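Local coordinates for PPC domain-containing protein (Pyrococcus horikoshii, PDB 2DT4) that is of unknown function but carries the PPC domain shared by plants and prokaryotes, and packs with copies of itself in a three-chain assembly, at the interface of chains A and B. Coordinates in Å, arbitrary orientation; residue numbers count along the deposited sequence, not the author numbering. Chains: chain A/B, Hypothetical protein PH0802.

Contacts 1 and 2 are neighbours. The centres of their C-alpha atoms lie about 8 Å apart, and both use A:Gly95 and A:Gly99. A:Gly95 closes strand 85-95 and A:Gly99 lies in the loop that leads to strand 101-104. Contact 3 sits about 29 Å from each of them, on strands 5-16 and 114-123. Contact 1 is a tyrosine ring packed on a loop, with polar bonds around it, contact 2 a short antiparallel strand pairing, and contact 3 a mainly apolar touch. The interface is not an exact two-fold, so the two chains contribute partly different residues. With three copies in the deposited assembly, this would suit a ring-like trimer.

Contact 1: the interface of chains A and B. Residues chain A 69-71, 95-99; chain B 53-54, 62, 64.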
# COMPACT_ATOMS: atom_id res chain seq x y z
N SER A 69 -17.69 -3.99 11.95
CA SER A 69 -16.30 -4.31 11.67
C SER A 69 -16.06 -4.42 10.16
O SER A 69 -16.80 -5.07 9.45
CB SER A 69 -15.92 -5.62 12.34
OG SER A 69 -15.96 -5.46 13.75
N TYR A 70 -15.01 -3.74 9.72
CA TYR A 70 -14.52 -3.85 8.37
C TYR A 70 -13.07 -4.26 8.40
O TYR A 70 -12.26 -3.68 9.18
CB TYR A 70 -14.67 -2.52 7.63
CG TYR A 70 -16.06 -2.23 7.11
CD1 TYR A 70 -17.09 -1.80 7.97
CD2 TYR A 70 -16.34 -2.37 5.76
CE1 TYR A 70 -18.39 -1.53 7.46
CE2 TYR A 70 -17.61 -2.11 5.25
CZ TYR A 70 -18.62 -1.71 6.10
OH TYR A 70 -19.88 -1.46 5.59
N GLU A 71 -12.68 -5.19 7.54
CA GLU A 71 -11.27 -5.51 7.36
C GLU A 71 -10.55 -4.28 6.76
O GLU A 71 -11.00 -3.70 5.74
CB GLU A 71 -11.04 -6.76 6.49
CG GLU A 71 -11.59 -8.05 7.11
CD GLU A 71 -10.77 -8.59 8.27
OE1 GLU A 71 -11.33 -9.30 9.14
OE2 GLU A 71 -9.54 -8.36 8.34
N GLY A 95 -12.98 -3.92 3.83
CA GLY A 95 -13.72 -5.09 3.41
C GLY A 95 -14.85 -5.47 4.32
O GLY A 95 -14.69 -5.59 5.54
N ASN A 96 -16.00 -5.72 3.73
CA ASN A 96 -17.16 -6.13 4.50
C ASN A 96 -17.25 -7.65 4.57
O ASN A 96 -16.37 -8.36 4.10
CB ASN A 96 -18.47 -5.42 4.06
CG ASN A 96 -19.26 -6.11 2.93
OD1 ASN A 96 -20.41 -5.67 2.65
ND2 ASN A 96 -18.73 -7.11 2.29
N GLU A 97 -18.29 -8.12 5.27
CA GLU A 97 -18.41 -9.54 5.56
C GLU A 97 -18.61 -10.44 4.35
O GLU A 97 -18.45 -11.65 4.44
CB GLU A 97 -19.56 -9.73 6.57
CG GLU A 97 -20.93 -9.46 5.94
CD GLU A 97 -22.10 -9.43 6.93
OE1 GLU A 97 -22.80 -10.46 7.06
OE2 GLU A 97 -22.33 -8.37 7.55
N GLU A 98 -18.97 -9.85 3.22
CA GLU A 98 -19.06 -10.56 1.97
C GLU A 98 -17.85 -10.34 1.09
O GLU A 98 -17.85 -10.79 -0.03
CB GLU A 98 -20.34 -10.19 1.17
CG GLU A 98 -21.63 -10.56 1.90
CD GLU A 98 -21.67 -12.02 2.30
OE1 GLU A 98 -22.19 -12.33 3.39
OE2 GLU A 98 -21.13 -12.83 1.52
N GLY A 99 -16.85 -9.62 1.57
CA GLY A 99 -15.64 -9.35 0.82
C GLY A 99 -15.76 -8.23 -0.20
O GLY A 99 -14.88 -8.07 -1.03
N TYR B 53 -12.72 -12.68 6.22
CA TYR B 53 -13.32 -11.64 7.05
C TYR B 53 -13.45 -12.24 8.45
O TYR B 53 -14.10 -13.29 8.63
CB TYR B 53 -14.70 -11.29 6.51
CG TYR B 53 -15.43 -10.30 7.35
CD1 TYR B 53 -15.27 -8.93 7.17
CD2 TYR B 53 -16.31 -10.74 8.32
CE1 TYR B 53 -15.95 -8.02 7.96
CE2 TYR B 53 -16.99 -9.87 9.09
CZ TYR B 53 -16.81 -8.48 8.93
OH TYR B 53 -17.54 -7.67 9.75
N PHE B 54 -12.83 -11.63 9.46
CA PHE B 54 -12.81 -12.24 10.79
C PHE B 54 -14.17 -12.08 11.47
O PHE B 54 -14.74 -10.98 11.48
CB PHE B 54 -11.72 -11.65 11.66
CG PHE B 54 -11.41 -12.43 12.89
CD1 PHE B 54 -10.79 -13.65 12.81
CD2 PHE B 54 -11.73 -11.91 14.12
CE1 PHE B 54 -10.49 -14.37 13.97
CE2 PHE B 54 -11.44 -12.62 15.27
CZ PHE B 54 -10.81 -13.83 15.17
N LYS B 62 -14.12 -16.08 8.28
CA LYS B 62 -15.12 -16.53 7.26
C LYS B 62 -14.27 -16.48 6.01
O LYS B 62 -13.67 -15.46 5.67
CB LYS B 62 -16.30 -15.59 7.12
CG LYS B 62 -17.19 -15.85 5.92
CD LYS B 62 -18.25 -14.75 5.81
CE LYS B 62 -19.11 -14.90 4.58
NZ LYS B 62 -20.20 -13.89 4.63
N ILE B 64 -13.94 -16.71 2.01
CA ILE B 64 -14.65 -16.52 0.76
C ILE B 64 -13.73 -16.95 -0.40
O ILE B 64 -12.71 -16.29 -0.67
CB ILE B 64 -15.06 -15.04 0.60
CG1 ILE B 64 -15.87 -14.62 1.83
CG2 ILE B 64 -15.78 -14.83 -0.70
CD1 ILE B 64 -16.11 -13.11 1.93
O HOH W 1 -13.65 -8.41 10.71
O HOH W 2 -21.30 -15.42 2.19
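The phenol ring of B:Tyr53 lies against the chain A loop after strand 85-95. A:Glu97 CA sits over the centre of one ring face, 3.4 Å from the centroid, in a CH-pi contact. A:Glu97 CB lies 3.6 Å from B:Tyr53 CE2. The methylene CG of A:Glu71 is 3.8 Å from B:Tyr53 CD1. Further along the loop, B:Ile64 CD1 packs on the backbone of A:Glu98 and A:Gly99. The ring is aimed by chi1 176°, with CG anti to the backbone N. At its tip the hydroxyl OH donates to the carbonyl A:Ser69 O at 2.7 Å, from above the carbonyl plane. A phenylalanine here lacks the hydroxyl and would probably leave A:Ser69 O without this donor. On one side of the rim, B:Phe54 N gives a nearly straight bond (171° at H) to the carboxylate A:Glu71 OE1, at 2.8 Å. It meets the anti side of that oxygen, well out of the carboxylate plane. Water 1 links the same OE1 to B:Phe54 O. On the other side, the extended B:Lys62 brings NZ 2.9 Å from A:Glu97 O, a hydrogen bond. The same NZ forms a salt bridge with A:Glu98 OE1 at 2.8 Å, and water 2 joins it to OE2. The patch joins strands 49-55 and 60-65 of chain B to strand 69-82 and the loop after strand 85-95 of chain A, and probably helps hold the assembly together.

Contact 2: the interface of chains A and B. Residues chain A 95, 99-101; chain B 101-103.
B:Val101, A:Ile100 and B:Phe102 bury the most surface where two chain segments pair antiparallel, A:Ile100 forming a beta bridge with B:Phe102. This is a subunit contact made by strand 101-104 of chain B and the start of the same strand of chain A with the loop residues before it, and it probably helps join the subunits. B:Val101 meets A:Val101, its own counterpart, at an oblique crossing. Its CG1 methyl is 3.8 Å from A:Val101 CG2. That CG2 methyl also lies over the backbone of B:Phe102 and B:Gly103, beside its own backbone N because CG1 takes the place anti to N (chi1 177°). A:Ile100 and B:Phe102 run side by side and point the same way. The tip methyl CD1 of A:Ile100 touches the ring at CE2, 3.4 Å away, and it also touches CD2, so it packs against one flank of the ring. The backbone bonds differ in strength. B:Gly103 N donates to A:Gly99 O at 2.9 Å, and this is the firmer one. A:Val101 N to B:Val101 O, at 3.4 Å and bent to 138° at H, is weak. Water 3 lies 2.8 Å from A:Val101 O and 2.9 Å from B:Val101 O, bridging the two carbonyls.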
# COMPACT_ATOMS: atom_id res chain seq x y z
N GLY A 95 -12.98 -3.92 3.83
CA GLY A 95 -13.72 -5.09 3.41
C GLY A 95 -14.85 -5.47 4.32
O GLY A 95 -14.69 -5.59 5.54
N GLY A 99 -16.85 -9.62 1.57
CA GLY A 99 -15.64 -9.35 0.82
C GLY A 99 -15.76 -8.23 -0.20
O GLY A 99 -14.88 -8.07 -1.03
N ILE A 100 -16.84 -7.44 -0.14
CA ILE A 100 -16.94 -6.25 -0.98
C ILE A 100 -16.21 -5.09 -0.33
O ILE A 100 -16.19 -4.95 0.89
CB ILE A 100 -18.42 -5.90 -1.22
CG1 ILE A 100 -19.18 -7.12 -1.78
CG2 ILE A 100 -18.51 -4.70 -2.14
CD1 ILE A 100 -18.49 -7.77 -2.85
N VAL A 101 -15.60 -4.25 -1.16
CA VAL A 101 -14.68 -3.21 -0.66
C VAL A 101 -15.28 -1.82 -0.83
O VAL A 101 -15.77 -1.47 -1.91
CB VAL A 101 -13.31 -3.32 -1.39
CG1 VAL A 101 -12.38 -2.22 -0.94
CG2 VAL A 101 -12.70 -4.68 -1.11
N VAL B 101 -13.98 -4.32 -6.97
CA VAL B 101 -12.93 -4.75 -6.03
C VAL B 101 -13.53 -5.54 -4.86
O VAL B 101 -14.50 -5.11 -4.24
CB VAL B 101 -12.14 -3.53 -5.52
CG1 VAL B 101 -11.10 -3.94 -4.50
CG2 VAL B 101 -11.47 -2.83 -6.70
N PHE B 102 -12.90 -6.69 -4.62
CA PHE B 102 -13.14 -7.55 -3.49
C PHE B 102 -11.90 -7.55 -2.62
O PHE B 102 -10.80 -7.23 -3.07
CB PHE B 102 -13.40 -8.99 -3.96
CG PHE B 102 -14.64 -9.16 -4.82
CD1 PHE B 102 -14.63 -8.79 -6.14
CD2 PHE B 102 -15.80 -9.69 -4.27
CE1 PHE B 102 -15.76 -8.95 -6.93
CE2 PHE B 102 -16.93 -9.83 -5.04
CZ PHE B 102 -16.91 -9.47 -6.37
N GLY B 103 -12.03 -7.98 -1.38
CA GLY B 103 -10.85 -8.07 -0.57
C GLY B 103 -11.08 -8.43 0.87
O GLY B 103 -12.23 -8.49 1.37
O HOH W 3 -16.16 -2.75 -4.42

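Contact 3: the interface of chains A and B. Residues chain A 8, 11, 117, 119; chain B 8, 121.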
# COMPACT_ATOMS: atom_id res chain seq x y z
N LEU A 8 16.20 8.86 5.19
CA LEU A 8 15.39 7.93 5.97
C LEU A 8 15.71 8.13 7.45
O LEU A 8 16.86 7.94 7.88
CB LEU A 8 15.65 6.48 5.54
CG LEU A 8 15.15 6.14 4.15
CD1 LEU A 8 15.89 4.88 3.60
CD2 LEU A 8 13.62 5.92 4.14
N THR A 11 12.39 4.24 11.89
CA THR A 11 11.49 3.25 11.29
C THR A 11 10.73 2.49 12.40
O THR A 11 11.31 2.11 13.41
CB THR A 11 12.33 2.27 10.47
OG1 THR A 11 13.13 2.99 9.51
CG2 THR A 11 11.44 1.32 9.69
N PHE A 117 3.01 0.41 9.87
CA PHE A 117 4.40 0.64 9.51
C PHE A 117 4.53 2.15 9.30
O PHE A 117 3.72 2.76 8.61
CB PHE A 117 4.81 -0.08 8.22
CG PHE A 117 6.18 0.29 7.74
CD1 PHE A 117 6.35 1.12 6.65
CD2 PHE A 117 7.31 -0.18 8.41
CE1 PHE A 117 7.65 1.47 6.21
CE2 PHE A 117 8.59 0.17 7.96
CZ PHE A 117 8.75 0.98 6.87
N GLN A 119 7.53 5.23 8.54
CA GLN A 119 8.90 5.57 8.17
C GLN A 119 9.04 7.08 8.20
O GLN A 119 8.48 7.79 7.35
CB GLN A 119 9.27 5.01 6.78
CG GLN A 119 10.63 5.47 6.26
CD GLN A 119 11.74 4.98 7.19
OE1 GLN A 119 12.44 5.80 7.84
NE2 GLN A 119 11.89 3.68 7.29
N LEU B 8 16.60 -0.59 9.61
CA LEU B 8 16.29 -1.12 8.28
C LEU B 8 17.33 -2.19 7.94
O LEU B 8 18.54 -1.90 7.87
CB LEU B 8 16.29 -0.01 7.22
CG LEU B 8 15.15 0.97 7.36
CD1 LEU B 8 15.49 2.31 6.63
CD2 LEU B 8 13.83 0.38 6.81
N LEU B 121 13.21 -5.72 8.93
CA LEU B 121 13.40 -4.84 10.09
C LEU B 121 14.15 -5.59 11.18
O LEU B 121 13.91 -6.79 11.39
CB LEU B 121 12.04 -4.44 10.62
CG LEU B 121 11.14 -3.65 9.66
CD1 LEU B 121 9.83 -3.29 10.34
CD2 LEU B 121 11.81 -2.40 9.04
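B:Leu8 lays its isobutyl group against A:Thr11, two residues on strands 5-16 of neighbouring PPC-domain subunits. It is a small, mainly apolar contact, made by van der Waals touch, that probably helps the subunits associate. B:Leu8 buries 52 Å² and crosses the A:Thr11 side chain at about a right angle. Its CG lies 3.6 Å from the hydroxyl A:Thr11 OG1. Its CD2 methyl is 3.9 Å from the methyl A:Thr11 CG2. That same CG2 meets B:Leu121 CD2 at 3.8 Å, so it touches two leucines of chain B. The torsion of A:Thr11 (chi1 -55°) sets OG1 anti to the carbonyl carbon and CG2 anti to the backbone N, presenting both branches to chain B. The two copies of Leu8 also meet, A:Leu8 CD1 to B:Leu8 CD1 at 4.0 Å. Their side chains cross at about a right angle. A hydrogen bond within chain A backs the contact. A:Gln119, on strand 114-123, donates from its amide NE2 to A:Thr11 OG1 at 2.6 Å, with 150° at H. The hydroxyl lies 20° out of the amide plane. This bond probably fixes the rotation of A:Thr11 and satisfies its oxygen beside the leucine. A:Gln119 also approaches B:Leu8 tip to tip, with NE2 3.9 Å from CD2.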